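Local coordinates for protein exported gluconolactonase (Xanthomonas campestris pv. campestris, PDB 3DR2) that probably hydrolyses glucono-lactone to gluconate in glucose secondary metabolism, working as a calcium-binding six-bladed beta-propeller enzyme of the SMP-30/gluconolactonase family, at residues A[99-104]-A[110-115]; A[133-138]-A[279-284]. All coordinates share one frame; numbering follows the deposited sequence.

Contact 1. Residues A[99-104]-A[110-115]; sequences LVHCEH and TRSDAD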
ATOM      1  N   LEU A  99      18.285   8.086 -12.645  1.00 15.17           N
ATOM      2  CA  LEU A  99      17.451   6.941 -12.317  1.00 16.93           C
ATOM      3  C   LEU A  99      16.440   6.696 -13.426  1.00 17.49           C
ATOM      4  O   LEU A  99      15.817   7.636 -13.917  1.00 17.37           O
ATOM      5  CB  LEU A  99      16.683   7.181 -11.012  1.00 16.45           C
ATOM      6  CG  LEU A  99      17.470   7.465  -9.735  1.00 16.56           C
ATOM      7  CD1 LEU A  99      16.503   7.534  -8.564  1.00 17.33           C
ATOM      8  CD2 LEU A  99      18.510   6.373  -9.510  1.00 17.73           C
ATOM      9  N   VAL A 100      16.295   5.436 -13.828  1.00 15.05           N
ATOM     10  CA  VAL A 100      15.311   5.058 -14.836  1.00 16.00           C
ATOM     11  C   VAL A 100      14.344   4.131 -14.108  1.00 15.53           C
ATOM     12  O   VAL A 100      14.751   3.396 -13.205  1.00 13.60           O
ATOM     13  CB  VAL A 100      15.957   4.351 -16.047  1.00 18.59           C
ATOM     14  CG1 VAL A 100      16.775   5.366 -16.852  1.00 19.52           C
ATOM     15  CG2 VAL A 100      16.848   3.213 -15.584  1.00 19.90           C
ATOM     16  N   HIS A 101      13.072   4.164 -14.502  1.00 14.83           N
ATOM     17  CA  HIS A 101      12.040   3.385 -13.818  1.00 13.58           C
ATOM     18  C   HIS A 101      11.044   2.642 -14.697  1.00 14.86           C
ATOM     19  O   HIS A 101      10.773   3.044 -15.828  1.00 15.58           O
ATOM     20  CB  HIS A 101      11.201   4.313 -12.930  1.00 15.60           C
ATOM     21  CG  HIS A 101      11.993   5.356 -12.208  1.00 14.68           C
ATOM     22  ND1 HIS A 101      12.654   5.105 -11.024  1.00 12.75           N
ATOM     23  CD2 HIS A 101      12.228   6.658 -12.502  1.00 15.21           C
ATOM     24  CE1 HIS A 101      13.261   6.207 -10.619  1.00 14.08           C
ATOM     25  NE2 HIS A 101      13.017   7.165 -11.497  1.00 14.59           N
ATOM     26  N   CYS A 102      10.486   1.573 -14.131  1.00 13.26           N
ATOM     27  CA  CYS A 102       9.431   0.788 -14.762  1.00 13.77           C
ATOM     28  C   CYS A 102       8.198   1.204 -13.978  1.00 13.50           C
ATOM     29  O   CYS A 102       8.183   1.085 -12.750  1.00 11.79           O
ATOM     30  CB  CYS A 102       9.641  -0.708 -14.552  1.00 13.65           C
ATOM     31  SG  CYS A 102      10.853  -1.446 -15.636  1.00 27.83           S
ATOM     32  N   GLU A 103       7.170   1.696 -14.663  1.00 12.29           N
ATOM     33  CA  GLU A 103       5.960   2.123 -13.972  1.00 14.25           C
ATOM     34  C   GLU A 103       4.731   1.343 -14.422  1.00 16.17           C
ATOM     35  O   GLU A 103       4.340   1.400 -15.591  1.00 14.69           O
ATOM     36  CB  GLU A 103       5.733   3.624 -14.179  1.00 15.17           C
ATOM     37  CG  GLU A 103       6.799   4.487 -13.510  1.00 17.48           C
ATOM     38  CD  GLU A 103       6.508   5.977 -13.600  1.00 16.18           C
ATOM     39  OE1 GLU A 103       5.327   6.339 -13.750  1.00 17.95           O
ATOM     40  OE2 GLU A 103       7.458   6.784 -13.497  1.00 18.02           O
ATOM     41  N   HIS A 104       4.133   0.604 -13.487  1.00 13.28           N
ATOM     42  CA  HIS A 104       2.940  -0.189 -13.791  1.00 14.42           C
ATOM     43  C   HIS A 104       1.779   0.718 -14.168  1.00 16.10           C
ATOM     44  O   HIS A 104       1.019   0.416 -15.085  1.00 16.28           O
ATOM     45  CB  HIS A 104       2.494  -1.017 -12.578  1.00 15.41           C
ATOM     46  CG  HIS A 104       3.287  -2.265 -12.338  1.00 15.02           C
ATOM     47  ND1 HIS A 104       2.897  -3.211 -11.414  1.00 13.77           N
ATOM     48  CD2 HIS A 104       4.441  -2.723 -12.880  1.00 14.75           C
ATOM     49  CE1 HIS A 104       3.776  -4.196 -11.395  1.00 14.02           C
ATOM     50  NE2 HIS A 104       4.724  -3.925 -12.275  1.00 14.07           N
ATOM     51  N   THR A 110      10.275   5.393 -17.487  1.00 14.72           N
ATOM     52  CA  THR A 110      10.471   6.820 -17.236  1.00 13.68           C
ATOM     53  C   THR A 110      11.872   7.064 -16.674  1.00 16.56           C
ATOM     54  O   THR A 110      12.570   6.119 -16.303  1.00 15.31           O
ATOM     55  CB  THR A 110       9.412   7.359 -16.244  1.00 14.54           C
ATOM     56  OG1 THR A 110       9.599   6.749 -14.958  1.00 17.02           O
ATOM     57  CG2 THR A 110       8.006   7.040 -16.749  1.00 16.81           C
ATOM     58  N   ARG A 111      12.288   8.330 -16.626  1.00 15.79           N
ATOM     59  CA  ARG A 111      13.611   8.683 -16.117  1.00 16.77           C
ATOM     60  C   ARG A 111      13.507   9.938 -15.253  1.00 14.94           C
ATOM     61  O   ARG A 111      12.934  10.942 -15.672  1.00 17.20           O
ATOM     62  CB  ARG A 111      14.570   8.922 -17.292  1.00 17.78           C
ATOM     63  CG  ARG A 111      16.019   9.192 -16.906  1.00 19.21           C
ATOM     64  CD  ARG A 111      16.905   9.209 -18.148  1.00 22.97           C
ATOM     65  NE  ARG A 111      16.504  10.271 -19.066  1.00 24.54           N
ATOM     66  CZ  ARG A 111      16.739  10.265 -20.374  1.00 25.84           C
ATOM     67  NH1 ARG A 111      17.376   9.244 -20.933  1.00 24.85           N
ATOM     68  NH2 ARG A 111      16.336  11.282 -21.121  1.00 26.33           N
ATOM     69  N   SER A 112      14.068   9.881 -14.049  1.00 15.07           N
ATOM     70  CA  SER A 112      14.014  11.016 -13.128  1.00 18.04           C
ATOM     71  C   SER A 112      15.155  12.009 -13.308  1.00 17.50           C
ATOM     72  O   SER A 112      16.274  11.634 -13.665  1.00 15.96           O
ATOM     73  CB  SER A 112      14.041  10.529 -11.677  1.00 19.29           C
ATOM     74  OG  SER A 112      12.968   9.663 -11.397  1.00 27.06           O
ATOM     75  N   ASP A 113      14.859  13.280 -13.044  1.00 19.60           N
ATOM     76  CA  ASP A 113      15.853  14.347 -13.134  1.00 19.74           C
ATOM     77  C   ASP A 113      16.268  14.707 -11.708  1.00 20.46           C
ATOM     78  O   ASP A 113      15.828  14.075 -10.752  1.00 20.67           O
ATOM     79  CB  ASP A 113      15.259  15.582 -13.820  1.00 23.13           C
ATOM     80  CG  ASP A 113      15.003  15.369 -15.298  1.00 29.11           C
ATOM     81  OD1 ASP A 113      14.439  14.314 -15.658  1.00 35.49           O
ATOM     82  OD2 ASP A 113      15.353  16.265 -16.104  1.00 32.31           O
ATOM     83  N   ALA A 114      17.108  15.727 -11.565  1.00 22.27           N
ATOM     84  CA  ALA A 114      17.565  16.159 -10.247  1.00 21.99           C
ATOM     85  C   ALA A 114      16.392  16.813  -9.533  1.00 25.54           C
ATOM     86  O   ALA A 114      16.423  17.022  -8.319  1.00 25.70           O
ATOM     87  CB  ALA A 114      18.716  17.149 -10.388  1.00 24.66           C
ATOM     88  N   ASP A 115      15.357  17.122 -10.308  1.00 27.31           N
ATOM     89  CA  ASP A 115      14.145  17.748  -9.799  1.00 28.69           C
ATOM     90  C   ASP A 115      13.258  16.753  -9.055  1.00 27.92           C
ATOM     91  O   ASP A 115      12.270  17.140  -8.432  1.00 30.85           O
ATOM     92  CB  ASP A 115      13.357  18.375 -10.954  1.00 27.05           C
ATOM     93  CG  ASP A 115      13.060  17.384 -12.080  1.00 30.50           C
ATOM     94  OD1 ASP A 115      13.365  16.178 -11.928  1.00 30.18           O
ATOM     95  OD2 ASP A 115      12.517  17.820 -13.121  1.00 31.00           O
TER
HETATM   96  O   HOH W   1      17.907  10.877 -11.605  1.00 15.83           O
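H101 lays its imidazole alongside the neighbouring strand, where NE2 meets S112 OG at 2.5 Å; either atom could be the donor. The serine approaches the ring at its edge, with S112 CB in the ring plane. The other ring nitrogen, ND1, bonds to the side chain of N91, so the imidazole is held from two strands and its rotation is fixed. T110 crosses H101 at about a right angle, with OG1 lying 3.6 Å from H101 CB. With T110 OG1 set between the backbone N and the carbonyl carbon (chi1 65°), the hydroxyl donates to E103 OE2 at 2.6 Å, meeting it from above the carboxylate plane. The other carboxylate oxygen, E103 OE1, makes a salt bridge with R106 in the turn, so each oxygen of the buried acid has its own partner. This is the beta hairpin of strands 99-103 and 108-112, the two middle strands of a four-stranded propeller blade. H101 and T110 form a hydrogen-bonded antiparallel pair, with H101 N to T110 O at 2.7 Å and T110 N to H101 O at 2.9 Å. On the other face of the sheet V100 and R111 are a non-hydrogen-bonded pair, and V100 CG1 rests 3.9 Å from R111 CG. V100 also packs on L136 and V138 of strand 136-138. Toward the ends of the strands, one water accepts from L99 N and donates to S112 O at 2.7 Å.

Contact 2. Residues A[133-138]-A[279-284]; sequences PNDLIV and ASNCTF. With CA (calcium ion), chain D.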
ATOM      1  N   PRO A 133       5.600  -2.477 -17.629  1.00 13.53           N
ATOM      2  CA  PRO A 133       7.033  -2.714 -17.432  1.00 13.69           C
ATOM      3  C   PRO A 133       7.282  -3.109 -15.988  1.00 13.77           C
ATOM      4  O   PRO A 133       6.856  -2.418 -15.059  1.00 12.28           O
ATOM      5  CB  PRO A 133       7.649  -1.375 -17.797  1.00 14.72           C
ATOM      6  CG  PRO A 133       6.751  -0.919 -18.911  1.00 14.87           C
ATOM      7  CD  PRO A 133       5.377  -1.224 -18.370  1.00 14.18           C
ATOM      8  N   ASN A 134       7.986  -4.220 -15.819  1.00 13.10           N
ATOM      9  CA  ASN A 134       8.246  -4.782 -14.504  1.00 13.60           C
ATOM     10  C   ASN A 134       9.653  -4.530 -13.957  1.00 14.04           C
ATOM     11  O   ASN A 134       9.809  -3.976 -12.866  1.00 13.07           O
ATOM     12  CB  ASN A 134       7.951  -6.285 -14.572  1.00 13.99           C
ATOM     13  CG  ASN A 134       7.898  -6.934 -13.209  1.00 14.98           C
ATOM     14  OD1 ASN A 134       8.917  -7.049 -12.530  1.00 15.07           O
ATOM     15  ND2 ASN A 134       6.707  -7.365 -12.802  1.00 15.07           N
ATOM     16  N   ASP A 135      10.674  -4.938 -14.702  1.00 13.33           N
ATOM     17  CA  ASP A 135      12.053  -4.736 -14.257  1.00 13.90           C
ATOM     18  C   ASP A 135      12.887  -4.251 -15.444  1.00 15.28           C
ATOM     19  O   ASP A 135      12.512  -4.464 -16.604  1.00 16.18           O
ATOM     20  CB  ASP A 135      12.611  -6.050 -13.684  1.00 13.16           C
ATOM     21  CG  ASP A 135      13.721  -5.830 -12.663  1.00 15.57           C
ATOM     22  OD1 ASP A 135      14.067  -6.799 -11.946  1.00 14.63           O
ATOM     23  OD2 ASP A 135      14.246  -4.700 -12.575  1.00 16.31           O
ATOM     24  N   LEU A 136      14.005  -3.587 -15.162  1.00 13.12           N
ATOM     25  CA  LEU A 136      14.852  -3.074 -16.237  1.00 14.14           C
ATOM     26  C   LEU A 136      16.320  -3.024 -15.855  1.00 15.56           C
ATOM     27  O   LEU A 136      16.672  -3.081 -14.674  1.00 13.47           O
ATOM     28  CB  LEU A 136      14.395  -1.667 -16.652  1.00 14.96           C
ATOM     29  CG  LEU A 136      14.787  -0.464 -15.781  1.00 15.87           C
ATOM     30  CD1 LEU A 136      14.172   0.797 -16.375  1.00 15.57           C
ATOM     31  CD2 LEU A 136      14.314  -0.660 -14.341  1.00 16.38           C
ATOM     32  N   ILE A 137      17.171  -2.939 -16.875  1.00 13.75           N
ATOM     33  CA  ILE A 137      18.612  -2.852 -16.692  1.00 15.71           C
ATOM     34  C   ILE A 137      19.145  -1.938 -17.783  1.00 15.22           C
ATOM     35  O   ILE A 137      18.454  -1.658 -18.765  1.00 18.16           O
ATOM     36  CB  ILE A 137      19.309  -4.234 -16.814  1.00 15.74           C
ATOM     37  CG1 ILE A 137      19.073  -4.826 -18.208  1.00 17.33           C
ATOM     38  CG2 ILE A 137      18.799  -5.164 -15.724  1.00 18.54           C
ATOM     39  CD1 ILE A 137      19.781  -6.159 -18.454  1.00 17.31           C
ATOM     40  N   VAL A 138      20.365  -1.454 -17.601  1.00 17.77           N
ATOM     41  CA  VAL A 138      20.990  -0.585 -18.585  1.00 17.57           C
ATOM     42  C   VAL A 138      22.265  -1.266 -19.068  1.00 19.66           C
ATOM     43  O   VAL A 138      23.133  -1.602 -18.263  1.00 19.24           O
ATOM     44  CB  VAL A 138      21.352   0.778 -17.974  1.00 18.42           C
ATOM     45  CG1 VAL A 138      21.937   1.683 -19.045  1.00 20.91           C
ATOM     46  CG2 VAL A 138      20.115   1.411 -17.353  1.00 18.95           C
ATOM     47  N   ALA A 279      11.512 -13.129  -0.980  1.00 14.94           N
ATOM     48  CA  ALA A 279      12.387 -12.100  -1.524  1.00 15.72           C
ATOM     49  C   ALA A 279      11.925 -11.798  -2.945  1.00 15.17           C
ATOM     50  O   ALA A 279      11.659 -12.713  -3.721  1.00 15.28           O
ATOM     51  CB  ALA A 279      13.836 -12.572  -1.530  1.00 14.17           C
ATOM     52  N   SER A 280      11.849 -10.517  -3.285  1.00 14.09           N
ATOM     53  CA  SER A 280      11.389 -10.106  -4.611  1.00 12.12           C
ATOM     54  C   SER A 280      12.485  -9.703  -5.590  1.00 12.66           C
ATOM     55  O   SER A 280      12.293  -9.779  -6.803  1.00 11.52           O
ATOM     56  CB  SER A 280      10.420  -8.930  -4.478  1.00 12.62           C
ATOM     57  OG  SER A 280      11.110  -7.771  -4.014  1.00 12.90           O
ATOM     58  N   ASN A 281      13.633  -9.273  -5.079  1.00 10.74           N
ATOM     59  CA  ASN A 281      14.698  -8.818  -5.963  1.00 10.66           C
ATOM     60  C   ASN A 281      15.979  -8.631  -5.154  1.00 12.57           C
ATOM     61  O   ASN A 281      15.972  -8.726  -3.927  1.00 13.15           O
ATOM     62  CB  ASN A 281      14.289  -7.472  -6.580  1.00 12.26           C
ATOM     63  CG  ASN A 281      14.811  -7.281  -7.989  1.00 11.34           C
ATOM     64  OD1 ASN A 281      15.965  -7.568  -8.278  1.00 13.64           O
ATOM     65  ND2 ASN A 281      13.954  -6.773  -8.877  1.00 14.10           N
ATOM     66  N   CYS A 282      17.083  -8.383  -5.846  1.00 12.31           N
ATOM     67  CA  CYS A 282      18.349  -8.141  -5.169  1.00 15.07           C
ATOM     68  C   CYS A 282      19.331  -7.470  -6.109  1.00 15.66           C
ATOM     69  O   CYS A 282      19.160  -7.503  -7.331  1.00 14.64           O
ATOM     70  CB  CYS A 282      18.942  -9.441  -4.602  1.00 16.80           C
ATOM     71  SG  CYS A 282      19.361 -10.746  -5.802  1.00 16.60           S
ATOM     72  N   THR A 283      20.351  -6.841  -5.535  1.00 12.33           N
ATOM     73  CA  THR A 283      21.362  -6.152  -6.326  1.00 13.49           C
ATOM     74  C   THR A 283      22.566  -5.898  -5.423  1.00 15.12           C
ATOM     75  O   THR A 283      22.466  -6.006  -4.200  1.00 15.83           O
ATOM     76  CB  THR A 283      20.815  -4.794  -6.864  1.00 13.28           C
ATOM     77  OG1 THR A 283      21.614  -4.350  -7.970  1.00 14.37           O
ATOM     78  CG2 THR A 283      20.843  -3.722  -5.769  1.00 16.18           C
ATOM     79  N   PHE A 284      23.705  -5.589  -6.029  1.00 15.08           N
ATOM     80  CA  PHE A 284      24.914  -5.300  -5.264  1.00 17.62           C
ATOM     81  C   PHE A 284      25.209  -3.820  -5.339  1.00 17.67           C
ATOM     82  O   PHE A 284      24.661  -3.105  -6.186  1.00 16.52           O
ATOM     83  CB  PHE A 284      26.128  -6.024  -5.843  1.00 17.41           C
ATOM     84  CG  PHE A 284      26.246  -7.452  -5.423  1.00 21.52           C
ATOM     85  CD1 PHE A 284      25.740  -8.468  -6.219  1.00 23.29           C
ATOM     86  CD2 PHE A 284      26.875  -7.781  -4.230  1.00 21.91           C
ATOM     87  CE1 PHE A 284      25.862  -9.801  -5.829  1.00 24.83           C
ATOM     88  CE2 PHE A 284      27.002  -9.109  -3.831  1.00 23.85           C
ATOM     89  CZ  PHE A 284      26.495 -10.119  -4.635  1.00 23.89           C
TER
HETATM   90 CA    CA D 707       9.924  -8.158 -10.657  1.00  1.00          CA
HETATM   91  O   HOH W   2       7.538  -7.846  -9.834  1.00 16.93           O
HETATM   92  O   HOH W   3      10.641  -5.861 -10.732  1.00 13.53           O
HETATM   93  O   HOH W   4      12.157  -8.559 -11.428  1.00 14.52           O
HETATM   94  O   HOH W   5      11.511  -8.129  -8.790  1.00 24.65           O
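A single side-chain hydrogen bond spans the middle of the protein here: N281 ND2 donates to D135 OD1 at 3.1 Å, while the CA atoms of D135 and N281, the nearest pair between the segments, stay 9.6 Å apart. The six-bladed propeller explains it, since strands 136-138 and 281-284 are the inner strands of blades facing each other across the central channel. The two side chains arrive from opposite directions with their carboxylate and amide planes 78° apart. D135 OD1 lies close to the plane of the N281 amide, whereas N281 ND2 meets that oxygen from above the carboxylate plane. Each partner is also steadied at home: D135 OD2 accepts from L136 N, and N281 OD1 accepts from C282 N.

Just beside this bridge, N134 OD1 binds the calcium ion at 2.4 Å. E48, N191 and D242 complete the protein ligands, and four waters fill the remaining positions. N281 ND2 bonds to E48 as well, so this second-shell amide helps position a first-shell carboxylate. A chi1 of -154° swings D135 CG away from its own backbone N and toward N281, and D135 OD1 there also accepts a hydrogen bond at 2.6 Å from the oxygen of a calcium-bound water.

Following the chain from the N terminus, contact 1 comes first and closes a short hairpin within one blade, with five residues between its segments, two of them already on strand 108-112. It is complete before contact 2 opens, so the two are in series, neither nesting nor crossing. From 133-138 the chain runs through 140 residues, including the blades that begin with strands 190-195 and 244-246, before 279-284 returns to the channel; contact 2 closes that long loop. Contact 1 thus ties strands inside a blade, whereas contact 2 joins separate blades through the calcium-bearing centre. They also touch: strand 99-103 packs against the start of 133-138, with C102 CB 3.3 Å from P133 O, linking successive blades.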